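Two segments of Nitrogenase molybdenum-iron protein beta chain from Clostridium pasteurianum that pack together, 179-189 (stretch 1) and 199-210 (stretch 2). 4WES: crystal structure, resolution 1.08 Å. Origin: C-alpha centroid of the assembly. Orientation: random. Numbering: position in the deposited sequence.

Stretch 1 (179-189) VGPADMREIKR
Stretch 2 199-210: IMFPDTSGVLDG

The first turns of a helix that runs on beyond this stretch lie against a strand end and the irregular loop that follows it. Residues 181-189 are helical, with phi/psi near -62/-40 throughout and the i to i+4 ladder starting at Met184 N to Gly180 O (3.0 Å); Gly180, extended at -80/168, occupies the N-cap position. In the second stretch, Ile199 and Met200 close a strand, Phe201 continues extended at -153/148, and a cis peptide bond precedes Pro202 (-57/166). After Asp203 (-144/104) the chain folds over at Thr204 (-92/3), Ser205 (-64/138) and Gly206 (72/12), then runs through Val207 (-124/-49), Leu208 (-109/17) and Asp209 (-145/34), a turn held by Val207 N to Thr204 O (2.9 Å) and Leu208 N to Thr204 O (3.1 Å). Gly206 has a positive phi, which by itself favours glycine. The register is antiparallel in sense: Pro181 CA lies 4.3 Å from Ser205 CA, whereas Lys188 CA and Met200 CA are 7.7 Å apart, so the backbones approach closely at the helix start and leave room for long side chains further along. Together the stretches bury 577 Å².

The helix face toward the loop carries Pro181, Met184, Ile187 and Lys188, a spacing of three and four that keeps CA-to-CB bonds on one side. Met200, t/t/m, fills the wider end. Met200 SD lies 3.6 Å from Met184 CB, and Met200 CE reaches 3.5 Å from Ile187 CG2 and 3.6 Å from Lys188 CG, so the aliphatic base of the lysine joins the apolar packing. At the narrow end Pro181, C-gamma endo, sets CB 3.8 Å from Ser205 CA and 3.4 Å from Asp209 OD2.

Charge pairing frames this packing. The CA-to-CB bond of Arg185 (m/t/t, chi4 -105°) points sideways, but its guanidinium comes nearer the loop and grips Asp209 (chi1 p) in a two-pronged salt bridge: NE to OD2 at 2.8 Å, near the guanidinium plane, and NH2 to OD1 at 3.2 Å. That same Asp209 OD1 accepts Gly206 N at 2.7 Å, so one carboxylate both fixes the loop and receives the helix. Arg185 NH2 also passes 3.4 Å from Gly206 N, but both are donors and no bond forms. Lys188 (m/t/m/t) makes the second salt bridge, NZ to Asp203 OD2 at 2.8 Å, and its NZ donates as well to Ser205 OG at 2.9 Å.

The acceptors are also held by bonds within their own loop. Asp203, chi1 t, receives Ser205 N at 3.0 Å and Ser205 OG at 2.6 Å on OD1, leaving OD2 for the lysine. Ser205, chi1 p, thus donates its hydroxyl to Asp203 while accepting from Lys188, closing a compact polar triangle.

Sulfur supplies a gentler link. Met184, with chi1 m, chi2 off-well at 147° and chi3 t, places SD 3.4 Å from Thr204 N, a weak but nearly straight hydrogen bond (164°). Thr204 OG1, chi1 p, lies 3.1 Å from Met184 SD and is bonded elsewhere in the structure.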

# COMPACT_ATOMS: atom_id res chain seq x y z
N VAL B 179 -20.19 -4.33 -8.91
CA VAL B 179 -19.21 -3.50 -8.27
C VAL B 179 -19.41 -3.62 -6.78
O VAL B 179 -20.46 -4.06 -6.33
CB VAL B 179 -19.24 -2.03 -8.73
CG1 VAL B 179 -19.02 -1.95 -10.24
CG2 VAL B 179 -20.55 -1.36 -8.37
N GLY B 180 -18.43 -3.21 -6.00
CA GLY B 180 -18.51 -3.34 -4.56
C GLY B 180 -19.35 -2.28 -3.89
O GLY B 180 -19.67 -1.24 -4.49
N PRO B 181 -19.67 -2.48 -2.62
CA PRO B 181 -20.45 -1.49 -1.87
C PRO B 181 -19.79 -0.13 -1.83
O PRO B 181 -20.50 0.88 -1.82
CB PRO B 181 -20.62 -2.14 -0.49
CG PRO B 181 -19.53 -3.17 -0.40
CD PRO B 181 -19.33 -3.66 -1.80
N ALA B 182 -18.46 -0.05 -1.79
CA ALA B 182 -17.83 1.25 -1.82
C ALA B 182 -18.10 1.99 -3.11
O ALA B 182 -18.20 3.22 -3.15
CB ALA B 182 -16.35 1.14 -1.58
N ASP B 183 -18.13 1.24 -4.22
CA ASP B 183 -18.43 1.84 -5.52
C ASP B 183 -19.88 2.29 -5.59
O ASP B 183 -20.17 3.37 -6.11
CB ASP B 183 -18.13 0.81 -6.62
CG ASP B 183 -16.66 0.46 -6.70
OD1 ASP B 183 -16.37 -0.73 -6.89
OD2 ASP B 183 -15.84 1.39 -6.56
N MET B 184 -20.79 1.48 -5.03
CA MET B 184 -22.17 1.93 -4.92
C MET B 184 -22.29 3.21 -4.10
O MET B 184 -23.01 4.13 -4.51
CB MET B 184 -23.04 0.80 -4.36
CG MET B 184 -23.20 -0.36 -5.35
SD MET B 184 -23.32 -1.92 -4.51
CE MET B 184 -23.77 -3.02 -5.88
N ARG B 185 -21.56 3.30 -2.98
CA ARG B 185 -21.60 4.52 -2.19
C ARG B 185 -21.09 5.71 -2.96
O ARG B 185 -21.66 6.81 -2.89
CB ARG B 185 -20.79 4.38 -0.90
CG ARG B 185 -21.41 3.41 0.10
CD ARG B 185 -20.54 3.29 1.33
NE ARG B 185 -21.00 2.31 2.30
CZ ARG B 185 -21.60 2.56 3.45
NH1 ARG B 185 -21.97 3.79 3.75
NH2 ARG B 185 -21.83 1.59 4.30
N GLU B 186 -20.01 5.52 -3.73
CA GLU B 186 -19.44 6.63 -4.49
C GLU B 186 -20.38 7.10 -5.60
O GLU B 186 -20.52 8.31 -5.82
CB GLU B 186 -18.08 6.24 -5.03
CG GLU B 186 -17.40 7.29 -5.90
CD GLU B 186 -17.13 8.64 -5.23
OE1 GLU B 186 -17.27 8.76 -4.00
OE2 GLU B 186 -16.81 9.59 -5.98
N ILE B 187 -21.01 6.17 -6.30
CA ILE B 187 -21.97 6.55 -7.34
C ILE B 187 -23.14 7.32 -6.73
O ILE B 187 -23.55 8.35 -7.29
CB ILE B 187 -22.41 5.30 -8.13
CG1 ILE B 187 -21.23 4.77 -8.95
CG2 ILE B 187 -23.61 5.59 -9.00
CD1 ILE B 187 -21.36 3.30 -9.31
N LYS B 188 -23.64 6.85 -5.59
CA LYS B 188 -24.72 7.57 -4.90
C LYS B 188 -24.24 8.98 -4.51
O LYS B 188 -24.99 9.97 -4.67
CB LYS B 188 -25.23 6.80 -3.69
CG LYS B 188 -25.97 5.52 -4.07
CD LYS B 188 -26.70 4.88 -2.92
CE LYS B 188 -25.76 4.39 -1.87
NZ LYS B 188 -26.51 3.79 -0.73
N ARG B 189 -23.03 9.07 -4.00
CA ARG B 189 -22.48 10.35 -3.58
C ARG B 189 -22.45 11.34 -4.74
O ARG B 189 -22.75 12.54 -4.59
CB ARG B 189 -21.09 10.16 -2.98
CG ARG B 189 -20.56 11.41 -2.27
CD ARG B 189 -19.08 11.28 -1.92
NE ARG B 189 -18.22 11.23 -3.10
CZ ARG B 189 -17.89 12.29 -3.83
NH1 ARG B 189 -18.29 13.52 -3.48
NH2 ARG B 189 -17.17 12.14 -4.91
N ILE B 199 -32.89 6.04 -7.94
CA ILE B 199 -33.09 4.76 -7.28
C ILE B 199 -31.93 3.89 -7.74
O ILE B 199 -31.81 3.63 -8.94
CB ILE B 199 -34.41 4.04 -7.65
CG1 ILE B 199 -35.62 4.91 -7.28
CG2 ILE B 199 -34.47 2.70 -6.95
CD1 ILE B 199 -36.91 4.42 -7.91
N MET B 200 -31.05 3.46 -6.84
CA MET B 200 -30.00 2.51 -7.18
C MET B 200 -30.46 1.10 -6.85
O MET B 200 -30.98 0.88 -5.76
CB MET B 200 -28.72 2.81 -6.40
CG MET B 200 -27.60 1.82 -6.71
SD MET B 200 -26.05 2.16 -5.90
CE MET B 200 -25.49 3.47 -6.94
N PHE B 201 -30.27 0.16 -7.77
CA PHE B 201 -30.51 -1.21 -7.43
C PHE B 201 -29.66 -2.14 -8.30
O PHE B 201 -29.44 -1.85 -9.49
CB PHE B 201 -31.99 -1.57 -7.57
CG PHE B 201 -32.48 -1.74 -8.96
CD1 PHE B 201 -32.81 -0.61 -9.73
CD2 PHE B 201 -32.78 -2.99 -9.47
CE1 PHE B 201 -33.30 -0.74 -11.01
CE2 PHE B 201 -33.29 -3.13 -10.76
CZ PHE B 201 -33.56 -2.00 -11.51
N PRO B 202 -29.24 -3.29 -7.76
CA PRO B 202 -29.09 -3.59 -6.33
C PRO B 202 -28.14 -2.58 -5.64
O PRO B 202 -27.42 -1.84 -6.32
CB PRO B 202 -28.47 -5.00 -6.30
CG PRO B 202 -28.63 -5.51 -7.71
CD PRO B 202 -28.57 -4.31 -8.58
N ASP B 203 -28.17 -2.58 -4.31
CA ASP B 203 -27.28 -1.70 -3.53
C ASP B 203 -26.87 -2.44 -2.28
O ASP B 203 -27.65 -2.58 -1.37
CB ASP B 203 -28.02 -0.39 -3.20
CG ASP B 203 -27.20 0.53 -2.35
OD1 ASP B 203 -25.99 0.30 -2.16
OD2 ASP B 203 -27.78 1.53 -1.85
N THR B 204 -25.62 -2.93 -2.26
CA THR B 204 -25.12 -3.70 -1.13
C THR B 204 -24.41 -2.81 -0.09
O THR B 204 -23.87 -3.33 0.89
CB THR B 204 -24.15 -4.79 -1.59
OG1 THR B 204 -23.09 -4.09 -2.25
CG2 THR B 204 -24.84 -5.76 -2.54
N SER B 205 -24.39 -1.49 -0.30
CA SER B 205 -23.83 -0.62 0.72
C SER B 205 -24.68 -0.70 1.98
O SER B 205 -25.90 -0.76 1.94
CB SER B 205 -23.69 0.82 0.22
OG SER B 205 -24.91 1.44 -0.04
N GLY B 206 -24.01 -0.74 3.12
CA GLY B 206 -24.69 -0.99 4.37
C GLY B 206 -25.16 -2.41 4.54
O GLY B 206 -25.95 -2.69 5.46
N VAL B 207 -24.71 -3.34 3.67
CA VAL B 207 -25.05 -4.74 3.81
C VAL B 207 -23.76 -5.59 3.88
O VAL B 207 -23.65 -6.45 4.76
CB VAL B 207 -25.94 -5.24 2.64
CG1 VAL B 207 -26.35 -6.70 2.88
CG2 VAL B 207 -27.17 -4.37 2.50
N LEU B 208 -22.84 -5.37 2.95
CA LEU B 208 -21.58 -6.13 2.92
C LEU B 208 -20.37 -5.29 3.31
O LEU B 208 -19.24 -5.72 3.14
CB LEU B 208 -21.42 -6.79 1.56
CG LEU B 208 -22.27 -8.04 1.40
CD1 LEU B 208 -22.46 -8.43 -0.04
CD2 LEU B 208 -21.71 -9.21 2.19
N ASP B 209 -20.60 -4.14 3.95
CA ASP B 209 -19.54 -3.27 4.44
C ASP B 209 -20.00 -2.61 5.74
O ASP B 209 -19.63 -1.46 6.04
CB ASP B 209 -19.17 -2.20 3.39
CG ASP B 209 -20.30 -1.26 3.06
OD1 ASP B 209 -21.43 -1.46 3.56
OD2 ASP B 209 -20.03 -0.32 2.29
N GLY B 210 -20.78 -3.32 6.53
CA GLY B 210 -21.42 -2.71 7.68
C GLY B 210 -20.62 -2.65 8.95
O GLY B 210 -19.55 -3.26 9.10